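Nisin leader peptide-processing serine protease NisP (Lactococcus lactis subsp. lactis, PDB 4MZD) is a subtilisin-like serine protease that removes the leader peptide from the precursor of the antibiotic nisin, probably by a charge-relay mechanism. Local coordinates at residues N198-I203 / G239-A244. Residues are numbered along the deposited sequence; the frame is centred on the assembly and turned at random.
Sequences NKVINI and GSIVVA
A beta-alpha-beta crossover of the central subtilisin-like sheet, with helix 222-238 on the connection, sets Val200, Ile201, Asn202 and Ile203 in parallel pairing with Ile241, Val242, Val243 and Ala244. The axes of 200-203 and 241-244 are inclined by 23° and come within 4.7 Å. The parallel pairing shows in the bonds: Ile201 N donates to Ile241 O and its own O accepts from Val243 N (2.8 Å), a pattern Ile203 N continues to Val243 O. Val243 N approaches Ile201 O almost in line with the carbonyl, C=O...N angle 174°, whereas Ile241 N reaches Lys199 O from above the carbonyl plane. On the face bearing Ile201, Ile203 and Val242, helix 183-195 packs on both isoleucines; chi1 of Val242, 174°, sets CG1 anti to the backbone N, where it meets CD1 of Ile203 at 3.6 Å. The other face packs CG1 of Val200 on CG2 of Val243 at 4.0 Å, and Val243 also touches helix 356-370. Asn202 OD1, on that face, is hydrogen-bonded to Ser360 OG, and the side chain lies about 5 Å from that of Asp100 of the predicted charge relay. Just before strand 241-245, Gly239 follows helix 222-238 with positive phi in a Schellman motif. One water donates to both Lys199 O and Gly239 O, while Ser240 OG donates to Asn198 O at 2.7 Å and accepts from a second water, which in turn accepts from Lys199 NZ at 2.8 Å.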
ATOM      1  N   ASN A 198     -10.743   6.698  10.641  1.00  9.60           N
ATOM      2  CA  ASN A 198      -9.352   6.641  10.213  1.00  8.81           C
ATOM      3  C   ASN A 198      -9.085   7.735   9.200  1.00  8.93           C
ATOM      4  O   ASN A 198      -9.571   7.663   8.072  1.00  9.64           O
ATOM      5  CB  ASN A 198      -9.046   5.300   9.554  1.00  8.94           C
ATOM      6  CG  ASN A 198      -9.193   4.145  10.505  1.00  7.91           C
ATOM      7  OD1 ASN A 198      -8.333   3.915  11.358  1.00  8.57           O
ATOM      8  ND2 ASN A 198     -10.291   3.413  10.378  1.00  8.66           N
ATOM      9  N   LYS A 199      -8.290   8.732   9.564  1.00  8.62           N
ATOM     10  CA  LYS A 199      -8.085   9.840   8.642  1.00  9.81           C
ATOM     11  C   LYS A 199      -7.108   9.518   7.510  1.00  9.03           C
ATOM     12  O   LYS A 199      -7.065  10.245   6.516  1.00  9.63           O
ATOM     13  CB  LYS A 199      -7.694  11.108   9.390  1.00 11.58           C
ATOM     14  CG  LYS A 199      -8.794  11.594  10.343  1.00 13.86           C
ATOM     15  CD  LYS A 199     -10.170  11.706   9.664  1.00 16.22           C
ATOM     16  CE  LYS A 199     -11.289  11.967  10.680  1.00 17.74           C
ATOM     17  NZ  LYS A 199     -12.654  12.023  10.059  1.00 18.75           N
ATOM     18  N   VAL A 200      -6.346   8.434   7.658  1.00  7.84           N
ATOM     19  CA  VAL A 200      -5.497   7.913   6.595  1.00  7.90           C
ATOM     20  C   VAL A 200      -5.859   6.447   6.386  1.00  6.77           C
ATOM     21  O   VAL A 200      -5.997   5.696   7.350  1.00  7.67           O
ATOM     22  CB  VAL A 200      -3.996   8.053   6.939  1.00  8.27           C
ATOM     23  CG1 VAL A 200      -3.133   7.509   5.807  1.00  9.09           C
ATOM     24  CG2 VAL A 200      -3.647   9.513   7.255  1.00  9.34           C
ATOM     25  N   ILE A 201      -6.043   6.065   5.123  1.00  6.83           N
ATOM     26  CA  ILE A 201      -6.452   4.716   4.747  1.00  7.04           C
ATOM     27  C   ILE A 201      -5.425   4.169   3.758  1.00  6.88           C
ATOM     28  O   ILE A 201      -5.177   4.773   2.713  1.00  8.15           O
ATOM     29  CB  ILE A 201      -7.867   4.743   4.112  1.00  7.87           C
ATOM     30  CG1 ILE A 201      -8.900   5.259   5.125  1.00  8.82           C
ATOM     31  CG2 ILE A 201      -8.261   3.374   3.599  1.00  9.01           C
ATOM     32  CD1 ILE A 201     -10.271   5.545   4.536  1.00  9.97           C
ATOM     33  N   ASN A 202      -4.821   3.033   4.106  1.00  6.60           N
ATOM     34  CA  ASN A 202      -3.746   2.424   3.327  1.00  6.52           C
ATOM     35  C   ASN A 202      -4.261   1.251   2.513  1.00  6.27           C
ATOM     36  O   ASN A 202      -4.827   0.311   3.081  1.00  6.79           O
ATOM     37  CB  ASN A 202      -2.649   1.932   4.285  1.00  6.83           C
ATOM     38  CG  ASN A 202      -1.414   1.416   3.559  1.00  6.60           C
ATOM     39  OD1 ASN A 202      -0.454   2.157   3.362  1.00  7.12           O
ATOM     40  ND2 ASN A 202      -1.442   0.158   3.136  1.00  6.78           N
ATOM     41  N   ILE A 203      -4.054   1.299   1.197  1.00  6.55           N
ATOM     42  CA  ILE A 203      -4.468   0.214   0.309  1.00  6.85           C
ATOM     43  C   ILE A 203      -3.268  -0.289  -0.512  1.00  6.67           C
ATOM     44  O   ILE A 203      -2.946   0.235  -1.587  1.00  7.48           O
ATOM     45  CB  ILE A 203      -5.623   0.629  -0.628  1.00  7.63           C
ATOM     46  CG1 ILE A 203      -6.744   1.311   0.163  1.00  8.71           C
ATOM     47  CG2 ILE A 203      -6.142  -0.588  -1.387  1.00  8.95           C
ATOM     48  CD1 ILE A 203      -7.937   1.653  -0.683  1.00 11.19           C
ATOM     49  N   GLY A 239     -13.586  13.113   5.448  1.00 14.66           N
ATOM     50  CA  GLY A 239     -12.340  13.727   5.864  1.00 14.07           C
ATOM     51  C   GLY A 239     -11.128  12.812   5.845  1.00 12.54           C
ATOM     52  O   GLY A 239     -10.091  13.166   6.402  1.00 13.60           O
ATOM     53  N   SER A 240     -11.253  11.652   5.199  1.00 11.07           N
ATOM     54  CA  SER A 240     -10.155  10.693   5.100  1.00 10.39           C
ATOM     55  C   SER A 240      -9.409  10.834   3.782  1.00 10.53           C
ATOM     56  O   SER A 240      -9.979  11.264   2.779  1.00 12.28           O
ATOM     57  CB  SER A 240     -10.681   9.261   5.220  1.00 10.62           C
ATOM     58  OG  SER A 240     -11.271   9.033   6.481  1.00 11.31           O
ATOM     59  N   ILE A 241      -8.132  10.460   3.791  1.00  9.74           N
ATOM     60  CA  ILE A 241      -7.351  10.361   2.574  1.00  9.64           C
ATOM     61  C   ILE A 241      -6.973   8.906   2.356  1.00  8.74           C
ATOM     62  O   ILE A 241      -6.726   8.169   3.308  1.00  8.76           O
ATOM     63  CB  ILE A 241      -6.091  11.253   2.626  1.00 11.76           C
ATOM     64  CG1 ILE A 241      -5.514  11.443   1.221  1.00 14.38           C
ATOM     65  CG2 ILE A 241      -5.058  10.686   3.598  1.00 12.44           C
ATOM     66  CD1 ILE A 241      -4.576  12.620   1.094  1.00 16.43           C
ATOM     67  N   VAL A 242      -6.940   8.508   1.089  1.00  8.48           N
ATOM     68  CA  VAL A 242      -6.576   7.157   0.697  1.00  8.28           C
ATOM     69  C   VAL A 242      -5.204   7.189   0.035  1.00  7.60           C
ATOM     70  O   VAL A 242      -4.935   8.047  -0.809  1.00  7.73           O
ATOM     71  CB  VAL A 242      -7.630   6.575  -0.261  1.00  9.58           C
ATOM     72  CG1 VAL A 242      -7.194   5.219  -0.789  1.00 10.87           C
ATOM     73  CG2 VAL A 242      -8.985   6.492   0.436  1.00 11.00           C
ATOM     74  N   VAL A 243      -4.353   6.252   0.445  1.00  7.33           N
ATOM     75  CA  VAL A 243      -2.988   6.104  -0.046  1.00  7.25           C
ATOM     76  C   VAL A 243      -2.899   4.700  -0.629  1.00  6.80           C
ATOM     77  O   VAL A 243      -3.189   3.726   0.063  1.00  8.04           O
ATOM     78  CB  VAL A 243      -1.984   6.264   1.118  1.00  7.89           C
ATOM     79  CG1 VAL A 243      -0.550   6.243   0.623  1.00  8.08           C
ATOM     80  CG2 VAL A 243      -2.268   7.542   1.908  1.00  8.83           C
ATOM     81  N   ALA A 244      -2.528   4.591  -1.903  1.00  6.62           N
ATOM     82  CA  ALA A 244      -2.642   3.322  -2.616  1.00  6.87           C
ATOM     83  C   ALA A 244      -1.391   3.000  -3.418  1.00  6.75           C
ATOM     84  O   ALA A 244      -0.777   3.887  -4.030  1.00  7.74           O
ATOM     85  CB  ALA A 244      -3.858   3.352  -3.539  1.00  8.28           C
TER
HETATM   86  O   HOH W   1      -7.270  13.124   6.041  1.00 15.45           O
HETATM   87  O   HOH W   2     -12.933   9.565   8.647  1.00 16.90           O